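Local coordinates for iron-regulated ABC transporter siderophore-binding protein SirA (Staphylococcus aureus subsp. aureus, PDB 3MWF) that binds ferric staphyloferrin B and, as the receptor component of an iron-regulated ABC transporter, probably delivers this siderophore for uptake, at residues A[224-230]-A[268-273]. Numbering follows the deposited sequence.
With SE8 (5-[(2-{[(3S)-5-{[(2S)-2-amino-2-carboxyethyl]amino}-3-carboxy-3-hydroxy-5-oxopentanoyl]amino}ethyl)amino]-2,5-dioxopentanoic acid), chain C.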
ATOM      1  N   PHE A 224     -10.540  -1.143  11.466  1.00 14.00           N
ATOM      2  CA  PHE A 224      -9.826   0.061  11.097  1.00 14.36           C
ATOM      3  C   PHE A 224     -10.553   0.646   9.921  1.00 14.48           C
ATOM      4  O   PHE A 224     -10.681  -0.017   8.886  1.00 15.49           O
ATOM      5  CB  PHE A 224      -8.393  -0.336  10.728  1.00 14.55           C
ATOM      6  CG  PHE A 224      -7.641  -0.941  11.877  1.00 15.12           C
ATOM      7  CD1 PHE A 224      -7.079  -0.108  12.852  1.00 17.70           C
ATOM      8  CD2 PHE A 224      -7.552  -2.334  12.040  1.00 14.26           C
ATOM      9  CE1 PHE A 224      -6.412  -0.644  13.934  1.00 16.73           C
ATOM     10  CE2 PHE A 224      -6.866  -2.895  13.119  1.00 17.06           C
ATOM     11  CZ  PHE A 224      -6.289  -2.039  14.080  1.00 17.20           C
ATOM     12  N   VAL A 225     -11.054   1.870  10.074  1.00 13.86           N
ATOM     13  CA  VAL A 225     -11.862   2.479   9.009  1.00 14.72           C
ATOM     14  C   VAL A 225     -11.079   3.529   8.215  1.00 15.00           C
ATOM     15  O   VAL A 225     -10.549   4.473   8.804  1.00 15.18           O
ATOM     16  CB  VAL A 225     -13.141   3.111   9.602  1.00 14.05           C
ATOM     17  CG1 VAL A 225     -13.922   3.889   8.549  1.00 16.71           C
ATOM     18  CG2 VAL A 225     -14.031   2.033  10.201  1.00 15.83           C
ATOM     19  N   VAL A 226     -11.057   3.386   6.890  1.00 14.23           N
ATOM     20  CA  VAL A 226     -10.352   4.330   5.994  1.00 14.11           C
ATOM     21  C   VAL A 226     -11.354   4.946   5.038  1.00 14.42           C
ATOM     22  O   VAL A 226     -12.059   4.231   4.319  1.00 14.17           O
ATOM     23  CB  VAL A 226      -9.246   3.624   5.166  1.00 15.11           C
ATOM     24  CG1 VAL A 226      -8.469   4.646   4.325  1.00 14.99           C
ATOM     25  CG2 VAL A 226      -8.283   2.844   6.035  1.00 16.08           C
ATOM     26  N   LYS A 227     -11.456   6.279   5.039  1.00 14.41           N
ATOM     27  CA  LYS A 227     -12.340   6.976   4.095  1.00 13.92           C
ATOM     28  C   LYS A 227     -11.435   7.388   2.939  1.00 14.07           C
ATOM     29  O   LYS A 227     -10.510   8.181   3.133  1.00 15.07           O
ATOM     30  CB  LYS A 227     -12.960   8.205   4.775  1.00 14.98           C
ATOM     31  CG  LYS A 227     -14.122   7.825   5.691  1.00 18.65           C
ATOM     32  CD  LYS A 227     -14.715   9.060   6.384  1.00 27.09           C
ATOM     33  CE  LYS A 227     -13.861   9.531   7.541  1.00 30.18           C
ATOM     34  NZ  LYS A 227     -13.978   8.607   8.732  1.00 35.56           N
ATOM     35  N   SER A 228     -11.647   6.810   1.761  1.00 12.59           N
ATOM     36  CA  SER A 228     -10.727   7.046   0.646  1.00 13.45           C
ATOM     37  C   SER A 228     -11.366   6.680  -0.673  1.00 13.09           C
ATOM     38  O   SER A 228     -11.878   5.580  -0.841  1.00 13.61           O
ATOM     39  CB  SER A 228      -9.434   6.235   0.844  1.00 13.17           C
ATOM     40  OG  SER A 228      -8.502   6.461  -0.215  1.00 13.04           O
ATOM     41  N   ASP A 229     -11.380   7.633  -1.598  1.00 12.05           N
ATOM     42  CA  ASP A 229     -11.777   7.361  -2.983  1.00 12.73           C
ATOM     43  C   ASP A 229     -11.186   8.484  -3.848  1.00 12.50           C
ATOM     44  O   ASP A 229     -11.873   9.500  -4.139  1.00 13.26           O
ATOM     45  CB  ASP A 229     -13.312   7.261  -3.133  1.00 13.07           C
ATOM     46  CG  ASP A 229     -13.749   6.720  -4.487  1.00 15.78           C
ATOM     47  OD1 ASP A 229     -12.938   6.723  -5.438  1.00 18.18           O
ATOM     48  OD2 ASP A 229     -14.933   6.335  -4.644  1.00 14.87           O
ATOM     49  N   PRO A 230      -9.908   8.322  -4.242  1.00 12.64           N
ATOM     50  CA  PRO A 230      -9.162   9.461  -4.795  1.00 13.12           C
ATOM     51  C   PRO A 230      -9.787  10.053  -6.032  1.00 14.85           C
ATOM     52  O   PRO A 230      -9.757  11.285  -6.218  1.00 16.60           O
ATOM     53  CB  PRO A 230      -7.817   8.837  -5.176  1.00 13.47           C
ATOM     54  CG  PRO A 230      -7.606   7.844  -4.031  1.00 14.31           C
ATOM     55  CD  PRO A 230      -9.000   7.217  -3.855  1.00 12.06           C
ATOM     56  N   GLU A 268      -5.604   8.058   5.106  1.00 13.43           N
ATOM     57  CA  GLU A 268      -5.604   7.207   3.886  1.00 12.62           C
ATOM     58  C   GLU A 268      -4.224   7.065   3.237  1.00 12.71           C
ATOM     59  O   GLU A 268      -3.959   6.062   2.563  1.00 11.98           O
ATOM     60  CB  GLU A 268      -6.619   7.716   2.844  1.00 12.06           C
ATOM     61  CG  GLU A 268      -6.279   9.145   2.328  1.00 11.45           C
ATOM     62  CD  GLU A 268      -7.263   9.681   1.317  1.00 12.44           C
ATOM     63  OE1 GLU A 268      -7.894   8.937   0.542  1.00 13.97           O
ATOM     64  OE2 GLU A 268      -7.415  10.910   1.285  1.00 14.96           O
ATOM     65  N   ILE A 269      -3.349   8.069   3.405  1.00 11.98           N
ATOM     66  CA  ILE A 269      -2.027   8.006   2.755  1.00 12.34           C
ATOM     67  C   ILE A 269      -1.171   6.927   3.407  1.00 12.82           C
ATOM     68  O   ILE A 269      -0.618   6.067   2.725  1.00 13.00           O
ATOM     69  CB  ILE A 269      -1.327   9.382   2.780  1.00 12.02           C
ATOM     70  CG1 ILE A 269      -2.189  10.373   2.010  1.00 14.28           C
ATOM     71  CG2 ILE A 269       0.081   9.287   2.176  1.00 14.43           C
ATOM     72  CD1 ILE A 269      -1.709  11.840   2.189  1.00 16.18           C
ATOM     73  N   THR A 270      -1.136   6.950   4.736  1.00 12.89           N
ATOM     74  CA  THR A 270      -0.439   5.913   5.512  1.00 12.89           C
ATOM     75  C   THR A 270      -1.044   4.520   5.301  1.00 12.59           C
ATOM     76  O   THR A 270      -0.315   3.530   5.139  1.00 12.54           O
ATOM     77  CB  THR A 270      -0.497   6.270   6.988  1.00 12.78           C
ATOM     78  OG1 THR A 270       0.280   7.453   7.164  1.00 15.28           O
ATOM     79  CG2 THR A 270       0.106   5.151   7.886  1.00 14.02           C
ATOM     80  N   TRP A 271      -2.373   4.469   5.337  1.00 11.81           N
ATOM     81  CA  TRP A 271      -3.082   3.203   5.385  1.00 11.94           C
ATOM     82  C   TRP A 271      -3.277   2.534   4.039  1.00 11.86           C
ATOM     83  O   TRP A 271      -3.575   1.333   3.995  1.00 11.69           O
ATOM     84  CB  TRP A 271      -4.415   3.341   6.136  1.00 12.71           C
ATOM     85  CG  TRP A 271      -4.183   3.320   7.627  1.00 14.04           C
ATOM     86  CD1 TRP A 271      -3.719   4.356   8.407  1.00 16.29           C
ATOM     87  CD2 TRP A 271      -4.334   2.193   8.490  1.00 14.10           C
ATOM     88  NE1 TRP A 271      -3.588   3.932   9.718  1.00 16.54           N
ATOM     89  CE2 TRP A 271      -3.951   2.607   9.792  1.00 15.67           C
ATOM     90  CE3 TRP A 271      -4.753   0.864   8.292  1.00 16.64           C
ATOM     91  CZ2 TRP A 271      -3.997   1.739  10.899  1.00 17.77           C
ATOM     92  CZ3 TRP A 271      -4.799  -0.002   9.387  1.00 18.87           C
ATOM     93  CH2 TRP A 271      -4.428   0.444  10.684  1.00 18.11           C
ATOM     94  N   ASN A 272      -3.131   3.286   2.938  1.00 11.79           N
ATOM     95  CA  ASN A 272      -3.282   2.657   1.640  1.00 11.43           C
ATOM     96  C   ASN A 272      -2.581   3.334   0.464  1.00 11.35           C
ATOM     97  O   ASN A 272      -2.004   2.648  -0.408  1.00 11.17           O
ATOM     98  CB  ASN A 272      -4.773   2.530   1.262  1.00 11.45           C
ATOM     99  CG  ASN A 272      -4.962   1.628   0.063  1.00 12.56           C
ATOM    100  OD1 ASN A 272      -4.457   0.497   0.045  1.00 11.60           O
ATOM    101  ND2 ASN A 272      -5.680   2.117  -0.939  1.00 11.96           N
ATOM    102  N   LEU A 273      -2.659   4.660   0.403  1.00 10.84           N
ATOM    103  CA  LEU A 273      -2.277   5.299  -0.887  1.00 10.73           C
ATOM    104  C   LEU A 273      -0.792   5.329  -1.169  1.00 10.86           C
ATOM    105  O   LEU A 273      -0.403   5.145  -2.331  1.00 12.46           O
ATOM    106  CB  LEU A 273      -2.861   6.707  -0.998  1.00 10.50           C
ATOM    107  CG  LEU A 273      -4.383   6.804  -0.934  1.00 12.39           C
ATOM    108  CD1 LEU A 273      -4.846   8.282  -1.008  1.00 13.54           C
ATOM    109  CD2 LEU A 273      -5.169   5.937  -1.955  1.00 12.51           C
TER
HETATM  110  C1  SE8 C   1      -7.653   3.325  -9.240  1.00 15.32           C
HETATM  111  C2  SE8 C   1      -8.524   3.849  -8.133  1.00 15.19           C
HETATM  112  C3  SE8 C   1      -7.793   4.912  -7.328  1.00 12.64           C
HETATM  113  N4  SE8 C   1      -6.650   4.381  -6.592  1.00 12.67           N
HETATM  114  C5  SE8 C   1      -6.748   3.985  -5.339  1.00 14.42           C
HETATM  115  C6  SE8 C   1      -5.539   3.303  -4.747  1.00 12.23           C
HETATM  116  C7  SE8 C   1      -5.523   1.817  -5.104  1.00 13.83           C
HETATM  117  C8  SE8 C   1      -4.186   1.225  -4.622  1.00 12.42           C
HETATM  118  C9  SE8 C   1      -4.102  -0.297  -4.704  1.00 12.89           C
HETATM  119  N10 SE8 C   1      -4.714  -0.902  -5.721  1.00 12.42           N
HETATM  120  C11 SE8 C   1      -4.616  -2.339  -5.833  1.00 16.54           C
HETATM  121  C12 SE8 C   1      -3.934  -2.737  -7.131  1.00 22.20           C
HETATM  122  N13 SE8 C   1      -4.211  -4.120  -7.496  1.00 28.35           N
HETATM  123  C14 SE8 C   1      -5.336  -4.529  -8.155  1.00 30.94           C
HETATM  124  C15 SE8 C   1      -6.163  -3.527  -8.905  1.00 31.51           C
HETATM  125  C16 SE8 C   1      -6.985  -2.893  -7.811  1.00 27.47           C
HETATM  126  C17 SE8 C   1      -7.347  -1.455  -8.012  1.00 23.01           C
HETATM  127  C18 SE8 C   1      -8.778  -1.205  -7.946  1.00 22.62           C
HETATM  128  O19 SE8 C   1      -7.467   4.053 -10.251  1.00 14.72           O
HETATM  129  O20 SE8 C   1      -7.193   2.170  -9.133  1.00 13.74           O
HETATM  130  N21 SE8 C   1      -8.930   2.724  -7.269  1.00 13.76           N
HETATM  131  O22 SE8 C   1      -7.740   4.131  -4.653  1.00 14.01           O
HETATM  132  C23 SE8 C   1      -6.722   1.117  -4.489  1.00 13.21           C
HETATM  133  O24 SE8 C   1      -6.724   0.861  -3.259  1.00 13.16           O
HETATM  134  O25 SE8 C   1      -7.691   0.788  -5.219  1.00 12.77           O
HETATM  135  O26 SE8 C   1      -5.673   1.685  -6.529  1.00 13.11           O
HETATM  136  O27 SE8 C   1      -3.468  -0.913  -3.854  1.00 12.69           O
HETATM  137  O28 SE8 C   1      -5.726  -5.682  -8.139  1.00 37.49           O
HETATM  138  O29 SE8 C   1      -6.512  -0.548  -8.080  1.00 16.88           O
HETATM  139  O30 SE8 C   1      -9.154  -0.084  -7.621  1.00 16.43           O
HETATM  140  O31 SE8 C   1      -9.592  -2.136  -8.172  1.00 27.30           O
HETATM  141  O   HOH W   1      -9.692   9.943  -1.161  1.00 16.88           O
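Over one face of the Phe224 ring lies the far corner of the Trp271 indole, with CH2 of the tryptophan 3.5 Å from CD1 of the phenylalanine. The planes are near parallel, at 26°, yet offset so strongly that little of one ring covers the other. Leu287 of helix 277-290 touches both side chains, and the indole NE1 is hydrogen-bonded to Asp286 of the same helix. Next along strand 222-227, Val226 divides its two methyls: CG2 reaches Trp271 CB, while CG1, anti to the backbone N (chi1 -176°), rests against CA and CB of Glu268, each 3.9 Å away.

Where the strand gives way to loop, apolar packing yields to a polar link. Ser228 OG donates to Glu268 OE1 over 2.7 Å, and OE1 accepts with its anti lone pair, the one turned away from the other carboxylate oxygen. A water accepts from Asp229 N and donates to the same OE1, so this oxygen takes two bonds, one direct from the Ser228 hydroxyl and one from the water that links it to the loop backbone.

Farther on, Leu273 CD2 meets Pro230 CG at 3.7 Å, the two side chains running antiparallel past one another. Both border the siderophore, Pro230 CD near its O22 and Leu273 CD2 near its C6, and the adjoining Asn272 donates from ND2 to O24 over 2.8 Å. The backbone O of Glu268 accepts from Asn272 N and Leu273 N within a wider, pi-type turn. Strand and helix segments cross at -99°; the loop after strand 222-227, a member of the five-stranded mixed sheet of the C-terminal lobe, and the short helix together form part of the ferric siderophore pocket wall, in the bilobed architecture of periplasmic binding proteins.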